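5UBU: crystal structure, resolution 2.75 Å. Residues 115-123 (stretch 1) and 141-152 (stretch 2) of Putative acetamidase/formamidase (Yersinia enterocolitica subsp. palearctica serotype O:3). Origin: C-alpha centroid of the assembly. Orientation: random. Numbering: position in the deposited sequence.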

# COMPACT_ATOMS: atom_id res chain seq x y z
N ASN B 115 21.81 3.80 -37.95
CA ASN B 115 21.60 2.42 -37.47
C ASN B 115 21.26 2.49 -35.99
O ASN B 115 21.98 1.96 -35.14
N PRO B 116 20.12 3.15 -35.68
CA PRO B 116 19.70 3.37 -34.29
C PRO B 116 19.30 2.12 -33.53
O PRO B 116 18.67 1.21 -34.08
N HIS B 117 19.65 2.10 -32.25
CA HIS B 117 19.30 0.98 -31.38
C HIS B 117 18.64 1.47 -30.10
O HIS B 117 19.02 2.49 -29.54
N GLY B 118 17.62 0.73 -29.68
CA GLY B 118 16.92 0.97 -28.43
C GLY B 118 17.56 0.03 -27.42
O GLY B 118 18.27 -0.87 -27.80
N ILE B 119 17.29 0.24 -26.13
CA ILE B 119 17.86 -0.60 -25.07
C ILE B 119 16.88 -0.92 -23.96
O ILE B 119 16.25 -0.02 -23.43
N CYS B 120 16.76 -2.19 -23.63
CA CYS B 120 15.94 -2.62 -22.51
C CYS B 120 16.93 -3.25 -21.54
O CYS B 120 17.84 -3.97 -21.97
N ALA B 121 16.76 -2.98 -20.25
CA ALA B 121 17.69 -3.51 -19.26
C ALA B 121 17.03 -3.87 -17.95
O ALA B 121 16.02 -3.28 -17.56
N MSE B 122 17.63 -4.86 -17.29
CA MSE B 122 17.19 -5.34 -15.99
C MSE B 122 18.26 -4.86 -15.07
O MSE B 122 19.34 -5.44 -14.99
N ILE B 123 17.98 -3.76 -14.40
CA ILE B 123 18.91 -3.14 -13.47
C ILE B 123 18.75 -3.77 -12.09
O ILE B 123 17.62 -3.89 -11.60
N PRO B 141 19.49 -9.92 -6.11
CA PRO B 141 18.84 -9.21 -7.19
C PRO B 141 18.67 -10.13 -8.39
O PRO B 141 19.31 -11.18 -8.47
N LEU B 142 17.81 -9.74 -9.32
CA LEU B 142 17.58 -10.52 -10.53
C LEU B 142 18.80 -10.44 -11.43
O LEU B 142 19.66 -9.57 -11.25
N PRO B 143 18.90 -11.36 -12.40
CA PRO B 143 20.05 -11.30 -13.29
C PRO B 143 20.14 -9.97 -13.97
O PRO B 143 19.13 -9.31 -14.25
N GLU B 144 21.36 -9.58 -14.23
CA GLU B 144 21.68 -8.33 -14.83
C GLU B 144 21.69 -8.51 -16.34
O GLU B 144 22.63 -9.06 -16.89
N LYS B 145 20.61 -8.10 -17.01
CA LYS B 145 20.47 -8.22 -18.47
C LYS B 145 20.36 -6.91 -19.24
O LYS B 145 19.89 -5.90 -18.73
N VAL B 146 20.78 -6.98 -20.50
CA VAL B 146 20.74 -5.87 -21.44
C VAL B 146 20.39 -6.41 -22.83
O VAL B 146 20.94 -7.42 -23.28
N ARG B 147 19.47 -5.72 -23.50
CA ARG B 147 19.07 -6.07 -24.85
C ARG B 147 19.26 -4.86 -25.75
O ARG B 147 18.75 -3.80 -25.44
N MSE B 148 20.02 -5.03 -26.83
CA MSE B 148 20.27 -3.98 -27.82
C MSE B 148 19.32 -4.33 -28.92
O MSE B 148 19.49 -5.32 -29.60
N ILE B 149 18.28 -3.53 -29.08
CA ILE B 149 17.26 -3.78 -30.08
C ILE B 149 17.35 -2.81 -31.24
O ILE B 149 17.34 -1.60 -31.07
N LYS B 150 17.43 -3.36 -32.44
CA LYS B 150 17.50 -2.57 -33.66
C LYS B 150 16.09 -2.03 -33.84
O LYS B 150 15.12 -2.67 -33.44
N LEU B 151 15.96 -0.85 -34.41
CA LEU B 151 14.63 -0.28 -34.61
C LEU B 151 14.59 0.75 -35.73
O LEU B 151 15.62 1.21 -36.17
N ASP B 152 13.38 1.02 -36.20
CA ASP B 152 13.15 2.02 -37.25
C ASP B 152 11.78 2.68 -37.00
O ASP B 152 11.11 2.36 -36.01

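The two stretches pair as antiparallel strands, from His 117 opposite Lys 150 to Ala 121 opposite Val 146, so side chains of paired residues leave the sheet on the same face and meet as neighbours. On one face the apolar centre is built around Ile 119, whose side chain (chi1 m, chi2 t) reaches two residues of the other strand: CG1 of Ile 119 lies 3.8 Å from SE of Met 148, a selenomethionine folded into an m, m, m conformation, and CG2 of Ile 119 lies 4.2 Å from CG1 of Val 146. Val 146 (chi1 t) also approaches Ala 121, with its CG2 4.4 Å from Ala 121 CB.

The opposite face carries the selenomethionine Met 122 (m, t, p), which has the largest area covered by the other stretch. Its terminal CE reaches past the strand pairing to 3.6 Å from Leu 142 CB and 4.1 Å from Pro 143 CD, while its SE lies 4.2 Å from Lys 145 CB. Further along this face, Cys 120 (chi1 t) and Arg 147 meet only loosely, CB to CB at 4.4 Å. Gly 118 leaves room for Leu 151, whose p, p side chain brings CD2 to 3.8 Å from Gly 118 N; a CB on Gly 118 would clash with this methyl. Leu 151 CD1 also packs 4.0 Å from Pro 116 CB.

Toward the polar edge, His 117 (chi1 m, chi2 90°) sets its CB 4.0 Å from Met 148 CE and its CD2 3.6 Å from Lys 150 CA. The extended Lys 150 side chain (t, t, t, p) places NZ 3.8 Å from His 117 NE2, too far for a hydrogen bond. Arg 147 (m, m) leads its guanidinium away to partners elsewhere in the structure, and the end of Lys 145 also leads away. Polar pairing across the stretches therefore rests on the backbone, as in Gly 118 N to Ile 149 O at 2.7 Å.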

# COMPACT_ATOMS: atom_id res chain seq x y z
CB ASN B 115 22.83 1.54 -37.76
CG ASN B 115 23.04 1.30 -39.24
OD1 ASN B 115 22.08 1.19 -40.00
ND2 ASN B 115 24.31 1.19 -39.67
CB PRO B 116 18.48 4.28 -34.45
CG PRO B 116 17.91 3.91 -35.78
CD PRO B 116 19.06 3.52 -36.64
CB HIS B 117 20.52 0.12 -31.02
CG HIS B 117 21.12 -0.63 -32.17
ND1 HIS B 117 22.11 -0.10 -32.96
CD2 HIS B 117 20.87 -1.88 -32.66
CE1 HIS B 117 22.47 -0.98 -33.87
NE2 HIS B 117 21.73 -2.07 -33.71
CB ILE B 119 19.05 0.13 -24.39
CG1 ILE B 119 20.16 0.42 -25.42
CG2 ILE B 119 19.65 -0.73 -23.29
CD1 ILE B 119 21.24 1.36 -24.91
CB CYS B 120 14.87 -3.64 -22.90
SG CYS B 120 13.88 -4.17 -21.47
CB ALA B 121 18.79 -2.49 -19.00
CB MSE B 122 17.05 -6.84 -15.95
CG MSE B 122 15.66 -7.28 -16.41
SE MSE B 122 15.70 -9.25 -16.67
CE MSE B 122 15.75 -9.81 -14.80
CB ILE B 123 18.65 -1.62 -13.40
CG1 ILE B 123 18.75 -1.03 -14.82
CG2 ILE B 123 19.62 -0.96 -12.42
CD1 ILE B 123 18.40 0.44 -14.93
CB PRO B 141 19.82 -8.08 -7.51
CG PRO B 141 21.16 -8.62 -7.11
CD PRO B 141 20.89 -9.48 -5.91
CB LEU B 142 16.36 -9.98 -11.28
CG LEU B 142 15.04 -9.92 -10.53
CD1 LEU B 142 13.99 -9.37 -11.47
CD2 LEU B 142 14.66 -11.30 -10.01
CB PRO B 143 19.77 -12.41 -14.30
CG PRO B 143 18.98 -13.40 -13.52
CD PRO B 143 18.06 -12.53 -12.70
CB GLU B 144 23.01 -7.90 -14.22
CG GLU B 144 23.36 -6.44 -14.37
CD GLU B 144 24.35 -5.97 -13.31
OE1 GLU B 144 24.62 -4.75 -13.30
OE2 GLU B 144 24.83 -6.77 -12.47
CB LYS B 145 19.25 -9.10 -18.82
CG LYS B 145 19.54 -10.57 -19.10
CD LYS B 145 20.07 -11.36 -17.93
CE LYS B 145 20.65 -12.69 -18.42
NZ LYS B 145 19.71 -13.49 -19.26
CB VAL B 146 22.11 -5.15 -21.55
CG1 VAL B 146 22.08 -4.06 -22.61
CG2 VAL B 146 22.51 -4.56 -20.20
CB ARG B 147 17.61 -6.49 -24.87
CG ARG B 147 17.28 -7.81 -24.21
CD ARG B 147 17.95 -9.02 -24.89
NE ARG B 147 18.09 -8.83 -26.33
CZ ARG B 147 17.13 -8.99 -27.25
NH1 ARG B 147 15.89 -9.33 -26.91
NH2 ARG B 147 17.41 -8.79 -28.53
CB MSE B 148 21.68 -4.03 -28.36
CG MSE B 148 22.72 -3.66 -27.31
SE MSE B 148 22.78 -1.70 -27.24
CE MSE B 148 23.65 -1.23 -28.93
CB ILE B 149 15.83 -3.63 -29.46
CG1 ILE B 149 15.70 -4.42 -28.15
CG2 ILE B 149 14.76 -4.00 -30.48
CD1 ILE B 149 16.25 -5.82 -28.23
CB LYS B 150 17.88 -3.49 -34.81
CG LYS B 150 18.45 -2.85 -36.07
CD LYS B 150 18.86 -3.97 -37.05
CE LYS B 150 19.99 -3.58 -38.01
NZ LYS B 150 21.28 -3.42 -37.28
CB LEU B 151 14.07 0.29 -33.29
CG LEU B 151 14.88 1.25 -32.41
CD1 LEU B 151 15.08 2.59 -33.09
CD2 LEU B 151 14.19 1.47 -31.09
CB ASP B 152 13.31 1.41 -38.66
CG ASP B 152 12.32 0.30 -38.97
OD1 ASP B 152 11.19 0.30 -38.44
OD2 ASP B 152 12.65 -0.57 -39.80